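Local coordinates for protein pyruvate kinase (Pyrobaculum aerophilum, PDB 3QTG) that catalyses the last step of glycolysis, in which phosphoenolpyruvate and ADP give pyruvate and ATP, with the help of a divalent metal cation, at residues I231-K234 against G235-N238; N239-E242 against L243-S247. All blocks are in the same frame, centred on the assembly; numbering follows the deposited sequence.

Contact 1: residues I231-K234 against G235-N238; sequences IETK and GAVN
Thr233 N-caps helix 234-238, the short helix that follows strand 226-231 of the pyruvate kinase TIM barrel. Its hydroxyl, OG1, lies 3.1 Å from Ala236 N and accepts a nearly straight bond from it (161° at the hydrogen). With chi1 at 69°, OG1 stands between the backbone N and the carbonyl carbon, turned over the first turn of the helix where amide hydrogens lack acceptors within the helix. Threonine suits the place because its hydroxyl can also bond Asp173 OD1, while the other carboxylate oxygen, OD2, takes the amide of Gly235. Replacing Thr233 by alanine removes the hydroxyl and is likely to leave the Ala236 amide without its cap and Asp173 OD1 without this partner, disturbing the start of the helix. The main chain then takes over: Val237 N donates to Thr233 O at 3.0 Å.

On the inner side the packing is apolar. Ile231 presents its CG2 branch, set anti to the backbone N (the chi1 of the CG1 branch is -50°), to the Ala236 methyl at 3.7 Å. The same CG2 meets Val237 CG2 at 3.8 Å, the two side chains crossing at about a right angle. Branched aliphatic side chains and a small methyl suit this buried corner. Glu232 turns its CB away from the helix; its carboxylate, which probably binds magnesium, lies beside Lys230 and Asp256, and OE2 accepts from Leu204 N. On the outer side the aliphatic CG of Lys234 passes Asn238 ND2 at 3.9 Å.

Contact 2: residues N239-E242 against L243-S247; sequences NLEE and LVQCS
Leu243, in helix 240-245, sits one turn beyond Asn239, the residue just before the helix, and its amide donates to Asn239 O at 3.0 Å. The two side chains cross at about a right angle, Asn239 ND2 standing 4.1 Å from Leu243 CG. ND2 donates to Lys206 O. Asn239 holds the N-cap position, but its side chain makes no capping bond.

Val244 follows on the buried face: its N bonds Leu240 O at 2.8 Å, and its CG2 branch meets Leu240 CD1 at 3.8 Å. Leu240 has CG anti to its backbone N (chi1 -164°), which brings CD1 against Val244 CG2, the two side chains crossing at a slant.

Gln245 faces outward and runs extended beyond CG, back across the preceding turn. Its NE2 donates to Glu241 O at 3.1 Å from well above the carbonyl plane, although that oxygen lies almost in the plane of the glutamine amide; the same oxygen takes a weak bond from Gln245 N. A long polar side chain suits this exposed edge, while Glu241 turns its carboxylate to Lys279 and Tyr280.

Cys246 N gives Glu242 O only a weak, bent bond (130°). Ser247 OG bonds Leu243 O at 2.6 Å.

Leu240 and Val244 pack on helix 266-279, Leu243 and Cys246 on helix 208-220, and Leu240 and Ser247 also touch strand 226-231.

Overall arrangement
Followed from the N terminus, the chain leaves barrel strand 226-231, turns through contact 1 into helix 234-238, and passes at Asn239 directly into contact 2 on helix 240-245, before strand 249-253 continues the barrel. Both contacts close local turns only; they follow one another in the chain and neither nests within nor crosses the other. They nevertheless meet in space: Leu243 CD1 packs on Ala236 CA at 3.7 Å, and Ile231 CD1 rests on Leu240 CD1 at 3.9 Å. Together they form the helical part of one beta-alpha-beta crossover, joining the probable magnesium-binding end of strand 226-231 to the flanking helices 208-220 and 266-279.

Contact 1: residues I231-K234 against G235-N238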
loop_
_atom_site.group_PDB
_atom_site.type_symbol
_atom_site.label_atom_id
_atom_site.label_comp_id
_atom_site.label_asym_id
_atom_site.label_seq_id
_atom_site.Cartn_x
_atom_site.Cartn_y
_atom_site.Cartn_z
ATOM N N ILE A 231 26.189 19.327 -12.811
ATOM C CA ILE A 231 26.191 18.163 -13.688
ATOM C C ILE A 231 26.079 18.725 -15.116
ATOM O O ILE A 231 25.027 19.236 -15.519
ATOM C CB ILE A 231 25.056 17.179 -13.321
ATOM C CG1 ILE A 231 25.072 16.883 -11.801
ATOM C CG2 ILE A 231 25.155 15.901 -14.138
ATOM C CD1 ILE A 231 26.274 16.071 -11.288
ATOM N N GLU A 232 27.194 18.645 -15.841
ATOM C CA GLU A 232 27.404 19.395 -17.082
ATOM C C GLU A 232 27.710 18.491 -18.265
ATOM O O GLU A 232 27.645 18.927 -19.411
ATOM C CB GLU A 232 28.579 20.385 -16.923
ATOM C CG GLU A 232 28.269 21.653 -16.184
ATOM C CD GLU A 232 29.512 22.311 -15.603
ATOM O OE1 GLU A 232 29.731 23.512 -15.848
ATOM O OE2 GLU A 232 30.285 21.630 -14.907
ATOM N N THR A 233 28.044 17.234 -18.009
ATOM C CA THR A 233 28.539 16.377 -19.080
ATOM C C THR A 233 28.021 14.968 -18.993
ATOM O O THR A 233 27.517 14.525 -17.959
ATOM C CB THR A 233 30.069 16.258 -19.058
ATOM O OG1 THR A 233 30.472 15.514 -17.902
ATOM C CG2 THR A 233 30.762 17.633 -19.095
ATOM N N LYS A 234 28.197 14.249 -20.087
ATOM C CA LYS A 234 27.875 12.837 -20.147
ATOM C C LYS A 234 28.615 12.025 -19.066
ATOM O O LYS A 234 28.051 11.094 -18.479
ATOM C CB LYS A 234 28.197 12.326 -21.552
ATOM C CG LYS A 234 27.521 11.056 -21.950
ATOM C CD LYS A 234 27.508 10.924 -23.473
ATOM C CE LYS A 234 26.114 11.153 -24.033
ATOM N NZ LYS A 234 26.099 11.081 -25.528
ATOM N N GLY A 235 29.872 12.383 -18.805
ATOM C CA GLY A 235 30.697 11.687 -17.815
ATOM C C GLY A 235 30.179 11.885 -16.407
ATOM O O GLY A 235 30.242 10.970 -15.582
ATOM N N ALA A 236 29.657 13.081 -16.135
ATOM C CA ALA A 236 28.979 13.363 -14.856
ATOM C C ALA A 236 27.680 12.547 -14.713
ATOM O O ALA A 236 27.404 11.959 -13.653
ATOM C CB ALA A 236 28.697 14.861 -14.725
ATOM N N VAL A 237 26.893 12.505 -15.787
ATOM C CA VAL A 237 25.679 11.713 -15.804
ATOM C C VAL A 237 25.967 10.208 -15.629
ATOM O O VAL A 237 25.257 9.546 -14.920
ATOM C CB VAL A 237 24.762 12.033 -17.039
ATOM C CG1 VAL A 237 23.508 11.109 -17.063
ATOM C CG2 VAL A 237 24.348 13.506 -17.032
ATOM N N ASN A 238 27.016 9.673 -16.249
ATOM C CA ASN A 238 27.342 8.244 -16.051
ATOM C C ASN A 238 27.890 7.900 -14.650
ATOM O O ASN A 238 27.880 6.737 -14.251
ATOM C CB ASN A 238 28.293 7.732 -17.141
ATOM C CG ASN A 238 27.757 7.979 -18.554
ATOM O OD1 ASN A 238 26.544 7.860 -18.830
ATOM N ND2 ASN A 238 28.657 8.319 -19.456
#

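Contact 2: residues N239-E242 against L243-S247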
loop_
_atom_site.group_PDB
_atom_site.type_symbol
_atom_site.label_atom_id
_atom_site.label_comp_id
_atom_site.label_asym_id
_atom_site.label_seq_id
_atom_site.Cartn_x
_atom_site.Cartn_y
_atom_site.Cartn_z
ATOM N N ASN A 239 28.362 8.911 -13.924
ATOM C CA ASN A 239 28.861 8.775 -12.540
ATOM C C ASN A 239 27.950 9.514 -11.514
ATOM O O ASN A 239 28.405 9.981 -10.461
ATOM C CB ASN A 239 30.301 9.300 -12.461
ATOM C CG ASN A 239 31.073 8.744 -11.272
ATOM O OD1 ASN A 239 30.862 7.606 -10.849
ATOM N ND2 ASN A 239 31.984 9.546 -10.737
ATOM N N LEU A 240 26.660 9.584 -11.824
ATOM C CA LEU A 240 25.701 10.385 -11.042
ATOM C C LEU A 240 25.517 9.917 -9.593
ATOM O O LEU A 240 25.584 10.732 -8.669
ATOM C CB LEU A 240 24.352 10.446 -11.770
ATOM C CG LEU A 240 23.336 11.503 -11.342
ATOM C CD1 LEU A 240 23.926 12.900 -11.430
ATOM C CD2 LEU A 240 22.121 11.375 -12.243
ATOM N N GLU A 241 25.304 8.611 -9.410
ATOM C CA GLU A 241 25.179 7.996 -8.077
ATOM C C GLU A 241 26.231 8.496 -7.082
ATOM O O GLU A 241 25.893 9.022 -6.005
ATOM C CB GLU A 241 25.254 6.473 -8.180
ATOM C CG GLU A 241 24.055 5.827 -8.872
ATOM C CD GLU A 241 22.829 5.767 -7.979
ATOM O OE1 GLU A 241 22.964 5.335 -6.816
ATOM O OE2 GLU A 241 21.724 6.142 -8.437
ATOM N N GLU A 242 27.499 8.347 -7.461
ATOM C CA GLU A 242 28.625 8.716 -6.598
ATOM C C GLU A 242 28.836 10.214 -6.495
ATOM O O GLU A 242 29.172 10.721 -5.427
ATOM C CB GLU A 242 29.918 8.028 -7.067
ATOM C CG GLU A 242 29.822 6.480 -7.029
ATOM C CD GLU A 242 29.827 5.920 -5.601
ATOM O OE1 GLU A 242 30.938 5.695 -5.063
ATOM O OE2 GLU A 242 28.732 5.702 -5.020
ATOM N N LEU A 243 28.635 10.923 -7.601
ATOM C CA LEU A 243 28.784 12.373 -7.603
ATOM C C LEU A 243 27.740 13.058 -6.727
ATOM O O LEU A 243 28.048 14.021 -6.031
ATOM C CB LEU A 243 28.707 12.939 -9.029
ATOM C CG LEU A 243 29.998 13.010 -9.847
ATOM C CD1 LEU A 243 29.701 13.626 -11.194
ATOM C CD2 LEU A 243 31.064 13.816 -9.130
ATOM N N VAL A 244 26.499 12.584 -6.804
ATOM C CA VAL A 244 25.432 13.140 -5.984
ATOM C C VAL A 244 25.787 12.949 -4.515
ATOM O O VAL A 244 25.746 13.907 -3.753
ATOM C CB VAL A 244 24.041 12.547 -6.351
ATOM C CG1 VAL A 244 23.027 12.815 -5.254
ATOM C CG2 VAL A 244 23.568 13.126 -7.695
ATOM N N GLN A 245 26.209 11.735 -4.148
ATOM C CA GLN A 245 26.504 11.419 -2.743
ATOM C C GLN A 245 27.685 12.172 -2.128
ATOM O O GLN A 245 27.783 12.266 -0.901
ATOM C CB GLN A 245 26.625 9.910 -2.526
ATOM C CG GLN A 245 25.315 9.196 -2.793
ATOM C CD GLN A 245 25.410 7.699 -2.606
ATOM O OE1 GLN A 245 25.341 7.196 -1.481
ATOM N NE2 GLN A 245 25.552 6.972 -3.710
ATOM N N CYS A 246 28.563 12.734 -2.954
ATOM C CA CYS A 246 29.660 13.509 -2.405
ATOM C C CYS A 246 29.481 15.032 -2.484
ATOM O O CYS A 246 30.389 15.771 -2.092
ATOM C CB CYS A 246 30.992 13.077 -3.004
ATOM S SG CYS A 246 31.266 13.752 -4.599
ATOM N N SER A 247 28.304 15.483 -2.945
ATOM C CA SER A 247 27.971 16.913 -3.086
ATOM C C SER A 247 27.311 17.499 -1.825
ATOM O O SER A 247 26.821 16.754 -0.985
ATOM C CB SER A 247 26.985 17.096 -4.243
ATOM O OG SER A 247 27.480 16.523 -5.437
#